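Local atomic coordinates of arginase (Thermus thermophilus, PDB entry 2EF5), a protein that probably hydrolyses L-arginine to L-ornithine and urea, using two manganese ions per subunit. Residues L216-G228 and P232-L244. Sequence-based numbering, arbitrary orientation.
With MN (manganese (II) ion), chain G; MN (manganese (II) ion), chain H; GAI (guanidine), chain I.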
loop_
_atom_site.group_PDB
_atom_site.type_symbol
_atom_site.label_atom_id
_atom_site.label_comp_id
_atom_site.label_asym_id
_atom_site.label_seq_id
_atom_site.Cartn_x
_atom_site.Cartn_y
_atom_site.Cartn_z
ATOM N N LEU A 216 -0.496 1.150 -35.359
ATOM C CA LEU A 216 -1.675 0.393 -34.966
ATOM C C LEU A 216 -1.638 -1.090 -35.326
ATOM O O LEU A 216 -1.670 -1.464 -36.499
ATOM C CB LEU A 216 -2.922 1.060 -35.578
ATOM C CG LEU A 216 -4.306 0.441 -35.355
ATOM C CD1 LEU A 216 -4.631 0.380 -33.862
ATOM C CD2 LEU A 216 -5.348 1.289 -36.096
ATOM N N ASP A 217 -1.556 -1.927 -34.295
ATOM C CA ASP A 217 -1.551 -3.370 -34.467
ATOM C C ASP A 217 -3.008 -3.798 -34.331
ATOM O O ASP A 217 -3.661 -3.479 -33.340
ATOM C CB ASP A 217 -0.716 -4.043 -33.374
ATOM C CG ASP A 217 -0.536 -5.525 -33.615
ATOM O OD1 ASP A 217 -1.530 -6.197 -33.954
ATOM O OD2 ASP A 217 0.595 -6.029 -33.461
ATOM N N ALA A 218 -3.514 -4.511 -35.332
ATOM C CA ALA A 218 -4.902 -4.955 -35.331
ATOM C C ALA A 218 -5.283 -5.731 -34.083
ATOM O O ALA A 218 -6.443 -5.706 -33.673
ATOM C CB ALA A 218 -5.177 -5.813 -36.573
ATOM N N ASP A 219 -4.321 -6.417 -33.473
ATOM C CA ASP A 219 -4.637 -7.210 -32.299
ATOM C C ASP A 219 -4.972 -6.428 -31.039
ATOM O O ASP A 219 -5.272 -7.028 -30.022
ATOM C CB ASP A 219 -3.525 -8.224 -31.998
ATOM C CG ASP A 219 -2.276 -7.587 -31.419
ATOM O OD1 ASP A 219 -2.287 -6.401 -31.040
ATOM O OD2 ASP A 219 -1.264 -8.304 -31.329
ATOM N N VAL A 220 -4.928 -5.097 -31.096
ATOM C CA VAL A 220 -5.265 -4.305 -29.913
ATOM C C VAL A 220 -6.780 -4.366 -29.722
ATOM O O VAL A 220 -7.288 -4.222 -28.615
ATOM C CB VAL A 220 -4.828 -2.824 -30.063
ATOM C CG1 VAL A 220 -5.719 -2.107 -31.064
ATOM C CG2 VAL A 220 -4.872 -2.135 -28.713
ATOM N N LEU A 221 -7.490 -4.587 -30.822
ATOM C CA LEU A 221 -8.943 -4.671 -30.802
ATOM C C LEU A 221 -9.335 -6.010 -30.216
ATOM O O LEU A 221 -8.607 -6.986 -30.355
ATOM C CB LEU A 221 -9.502 -4.569 -32.220
ATOM C CG LEU A 221 -9.227 -3.265 -32.963
ATOM C CD1 LEU A 221 -9.596 -3.428 -34.424
ATOM C CD2 LEU A 221 -10.017 -2.132 -32.318
ATOM N N ASP A 222 -10.486 -6.069 -29.568
ATOM C CA ASP A 222 -10.911 -7.331 -28.994
ATOM C C ASP A 222 -10.996 -8.352 -30.130
ATOM O O ASP A 222 -11.394 -8.012 -31.245
ATOM C CB ASP A 222 -12.280 -7.189 -28.321
ATOM C CG ASP A 222 -12.608 -8.372 -27.455
ATOM O OD1 ASP A 222 -12.034 -8.473 -26.346
ATOM O OD2 ASP A 222 -13.418 -9.224 -27.887
ATOM N N PRO A 223 -10.604 -9.611 -29.866
ATOM C CA PRO A 223 -10.643 -10.674 -30.882
ATOM C C PRO A 223 -12.044 -10.885 -31.458
ATOM O O PRO A 223 -12.208 -11.244 -32.623
ATOM C CB PRO A 223 -10.148 -11.899 -30.116
ATOM C CG PRO A 223 -9.181 -11.311 -29.127
ATOM C CD PRO A 223 -9.937 -10.084 -28.639
ATOM N N THR A 224 -13.052 -10.653 -30.630
ATOM C CA THR A 224 -14.433 -10.825 -31.057
ATOM C C THR A 224 -14.744 -9.835 -32.171
ATOM O O THR A 224 -15.634 -10.059 -32.989
ATOM C CB THR A 224 -15.407 -10.574 -29.887
ATOM O OG1 THR A 224 -16.689 -11.107 -30.221
ATOM C CG2 THR A 224 -15.559 -9.081 -29.622
ATOM N N LEU A 225 -13.980 -8.749 -32.198
ATOM C CA LEU A 225 -14.154 -7.682 -33.171
ATOM C C LEU A 225 -13.145 -7.774 -34.314
ATOM O O LEU A 225 -13.439 -7.389 -35.448
ATOM C CB LEU A 225 -13.991 -6.346 -32.456
ATOM C CG LEU A 225 -14.631 -5.091 -33.027
ATOM C CD1 LEU A 225 -16.142 -5.277 -33.121
ATOM C CD2 LEU A 225 -14.288 -3.928 -32.112
ATOM N N ALA A 226 -11.953 -8.271 -34.007
ATOM C CA ALA A 226 -10.899 -8.412 -35.002
ATOM C C ALA A 226 -10.249 -9.777 -34.870
ATOM O O ALA A 226 -9.188 -9.908 -34.269
ATOM C CB ALA A 226 -9.846 -7.313 -34.826
ATOM N N PRO A 227 -10.884 -10.816 -35.431
ATOM C CA PRO A 227 -10.344 -12.176 -35.366
ATOM C C PRO A 227 -9.119 -12.370 -36.255
ATOM O O PRO A 227 -8.276 -13.213 -35.974
ATOM C CB PRO A 227 -11.519 -13.029 -35.828
ATOM C CG PRO A 227 -12.162 -12.148 -36.860
ATOM C CD PRO A 227 -12.179 -10.807 -36.139
ATOM N N GLY A 228 -9.025 -11.579 -37.321
ATOM C CA GLY A 228 -7.919 -11.709 -38.254
ATOM C C GLY A 228 -6.560 -11.228 -37.779
ATOM O O GLY A 228 -5.986 -10.314 -38.368
ATOM N N PRO A 232 -4.154 -13.319 -31.109
ATOM C CA PRO A 232 -5.319 -12.726 -30.452
ATOM C C PRO A 232 -5.257 -12.862 -28.937
ATOM O O PRO A 232 -4.822 -13.884 -28.408
ATOM C CB PRO A 232 -6.486 -13.503 -31.056
ATOM C CG PRO A 232 -5.884 -14.857 -31.292
ATOM C CD PRO A 232 -4.539 -14.511 -31.886
ATOM N N VAL A 233 -5.692 -11.816 -28.246
ATOM C CA VAL A 233 -5.709 -11.803 -26.795
ATOM C C VAL A 233 -7.041 -11.203 -26.367
ATOM O O VAL A 233 -7.363 -10.065 -26.717
ATOM C CB VAL A 233 -4.559 -10.945 -26.226
ATOM C CG1 VAL A 233 -4.496 -11.111 -24.716
ATOM C CG2 VAL A 233 -3.236 -11.345 -26.865
ATOM N N PRO A 234 -7.850 -11.970 -25.615
ATOM C CA PRO A 234 -9.155 -11.485 -25.153
ATOM C C PRO A 234 -9.059 -10.249 -24.263
ATOM O O PRO A 234 -8.018 -9.988 -23.653
ATOM C CB PRO A 234 -9.728 -12.692 -24.414
ATOM C CG PRO A 234 -8.499 -13.382 -23.896
ATOM C CD PRO A 234 -7.578 -13.320 -25.091
ATOM N N GLY A 235 -10.156 -9.493 -24.205
ATOM C CA GLY A 235 -10.205 -8.294 -23.389
ATOM C C GLY A 235 -9.535 -7.091 -24.018
ATOM O O GLY A 235 -8.818 -6.355 -23.338
ATOM N N GLY A 236 -9.772 -6.883 -25.312
ATOM C CA GLY A 236 -9.167 -5.755 -26.001
ATOM C C GLY A 236 -10.084 -4.554 -26.100
ATOM O O GLY A 236 -11.133 -4.506 -25.454
ATOM N N LEU A 237 -9.689 -3.588 -26.921
ATOM C CA LEU A 237 -10.473 -2.376 -27.112
ATOM C C LEU A 237 -11.748 -2.640 -27.888
ATOM O O LEU A 237 -11.798 -3.546 -28.725
ATOM C CB LEU A 237 -9.656 -1.331 -27.873
ATOM C CG LEU A 237 -8.399 -0.765 -27.216
ATOM C CD1 LEU A 237 -7.725 0.217 -28.181
ATOM C CD2 LEU A 237 -8.778 -0.071 -25.911
ATOM N N THR A 238 -12.778 -1.842 -27.610
ATOM C CA THR A 238 -14.040 -1.962 -28.326
ATOM C C THR A 238 -13.908 -1.101 -29.578
ATOM O O THR A 238 -12.982 -0.292 -29.690
ATOM C CB THR A 238 -15.218 -1.378 -27.518
ATOM O OG1 THR A 238 -14.993 0.024 -27.314
ATOM C CG2 THR A 238 -15.354 -2.070 -26.158
ATOM N N TYR A 239 -14.847 -1.268 -30.501
ATOM C CA TYR A 239 -14.892 -0.502 -31.743
ATOM C C TYR A 239 -14.903 0.994 -31.443
ATOM O O TYR A 239 -14.134 1.761 -32.026
ATOM C CB TYR A 239 -16.166 -0.873 -32.503
ATOM C CG TYR A 239 -16.438 -0.084 -33.762
ATOM C CD1 TYR A 239 -15.879 -0.469 -34.979
ATOM C CD2 TYR A 239 -17.313 0.999 -33.750
ATOM C CE1 TYR A 239 -16.191 0.192 -36.154
ATOM C CE2 TYR A 239 -17.638 1.678 -34.929
ATOM C CZ TYR A 239 -17.071 1.262 -36.127
ATOM O OH TYR A 239 -17.396 1.895 -37.300
ATOM N N ARG A 240 -15.795 1.403 -30.542
ATOM C CA ARG A 240 -15.934 2.800 -30.164
ATOM C C ARG A 240 -14.679 3.346 -29.473
ATOM O O ARG A 240 -14.236 4.453 -29.782
ATOM C CB ARG A 240 -17.167 2.988 -29.260
ATOM C CG ARG A 240 -18.511 2.838 -29.999
ATOM C CD ARG A 240 -19.703 2.620 -29.050
ATOM N NE ARG A 240 -19.705 3.563 -27.934
ATOM C CZ ARG A 240 -20.562 3.505 -26.914
ATOM N NH1 ARG A 240 -21.502 2.559 -26.876
ATOM N NH2 ARG A 240 -20.452 4.356 -25.900
ATOM N N GLU A 241 -14.105 2.593 -28.540
ATOM C CA GLU A 241 -12.898 3.063 -27.874
ATOM C C GLU A 241 -11.788 3.340 -28.878
ATOM O O GLU A 241 -11.113 4.363 -28.798
ATOM C CB GLU A 241 -12.389 2.042 -26.852
ATOM C CG GLU A 241 -13.235 1.927 -25.608
ATOM C CD GLU A 241 -12.693 0.889 -24.653
ATOM O OE1 GLU A 241 -12.299 -0.196 -25.127
ATOM O OE2 GLU A 241 -12.657 1.149 -23.433
ATOM N N ALA A 242 -11.592 2.425 -29.820
ATOM C CA ALA A 242 -10.547 2.598 -30.824
ATOM C C ALA A 242 -10.803 3.840 -31.672
ATOM O O ALA A 242 -9.875 4.591 -31.973
ATOM C CB ALA A 242 -10.449 1.348 -31.714
ATOM N N HIS A 243 -12.053 4.071 -32.067
ATOM C CA HIS A 243 -12.339 5.253 -32.868
ATOM C C HIS A 243 -12.142 6.516 -32.030
ATOM O O HIS A 243 -11.600 7.506 -32.520
ATOM C CB HIS A 243 -13.755 5.195 -33.455
ATOM C CG HIS A 243 -13.849 4.371 -34.701
ATOM N ND1 HIS A 243 -13.419 4.831 -35.930
ATOM C CD2 HIS A 243 -14.281 3.107 -34.901
ATOM C CE1 HIS A 243 -13.586 3.880 -36.832
ATOM N NE2 HIS A 243 -14.105 2.823 -36.238
ATOM N N LEU A 244 -12.554 6.482 -30.765
ATOM C CA LEU A 244 -12.370 7.655 -29.911
ATOM C C LEU A 244 -10.884 8.011 -29.808
ATOM O O LEU A 244 -10.502 9.173 -29.938
ATOM C CB LEU A 244 -12.918 7.412 -28.503
ATOM C CG LEU A 244 -12.717 8.634 -27.596
ATOM C CD1 LEU A 244 -13.532 9.811 -28.137
ATOM C CD2 LEU A 244 -13.141 8.306 -26.179
HETATM MN MN MN G . 0.682 -7.249 -31.292
HETATM MN MN MN H . 2.778 -5.545 -32.461
HETATM C C GAI I . -16.840 7.294 -31.999
HETATM N N1 GAI I . -16.085 7.991 -31.136
HETATM N N2 GAI I . -17.627 6.316 -31.545
HETATM N N3 GAI I . -16.808 7.579 -33.306
HETATM O O HOH W 1 -6.252 -9.665 -30.016
#
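Asp222 reaches across to the turn at Gly235 and Gly236, its carboxylate swung out by a chi1 of -167° that sets CG anti to the backbone N. OD1 accepts from Gly236 N at 3.0 Å through its anti lone pair, and a weak, bent bond from Gly235 N falls on the same oxygen. The backbones beside it are bridged once, at Leu221 and Leu237: Leu237 N donates to Val220 O and Asp222 N to Leu237 O.

Apolar contacts flank these polar bonds. The branches of Val220 and Leu237 cross at a slant, CG2 of the valine 3.7 Å from CD1 of the leucine, while the Leu237 side chain also touches Met188 and Val191 of helix 188-194. Further along, Leu221 sends its CD2 to Ala242 CB (3.6 Å), and Leu225 lays CD2 against Tyr239 CB at the first turn of helix 239-252. That turn is closed by a capping box: Glu241 N donates to Thr238 OG1, and Thr238 N to Glu241 OE1. Near the other end, CG and CD of Pro223 abut Val233 O, CD 3.2 Å from it, and CG also meets Pro232 CB.

In the crossover from strand 212-217 through helix 239-252 to strand 255-261 of the arginase fold, the first strand ends in the metal ligand Asp217, and Asp219 follows in a short 3-10 segment. Asp217 OD2 bridges the two manganese ions and Asp219 OD2 binds one of them, 2.2 Å away; a water links Asp219 O to Val233 N. Whereas these aspartates hold metal, Asp222 ties the two loop segments together with its OD1 13.7 Å from the nearer manganese. The backbone N-H groups it accepts from, one only weakly, would probably offset part of its charge.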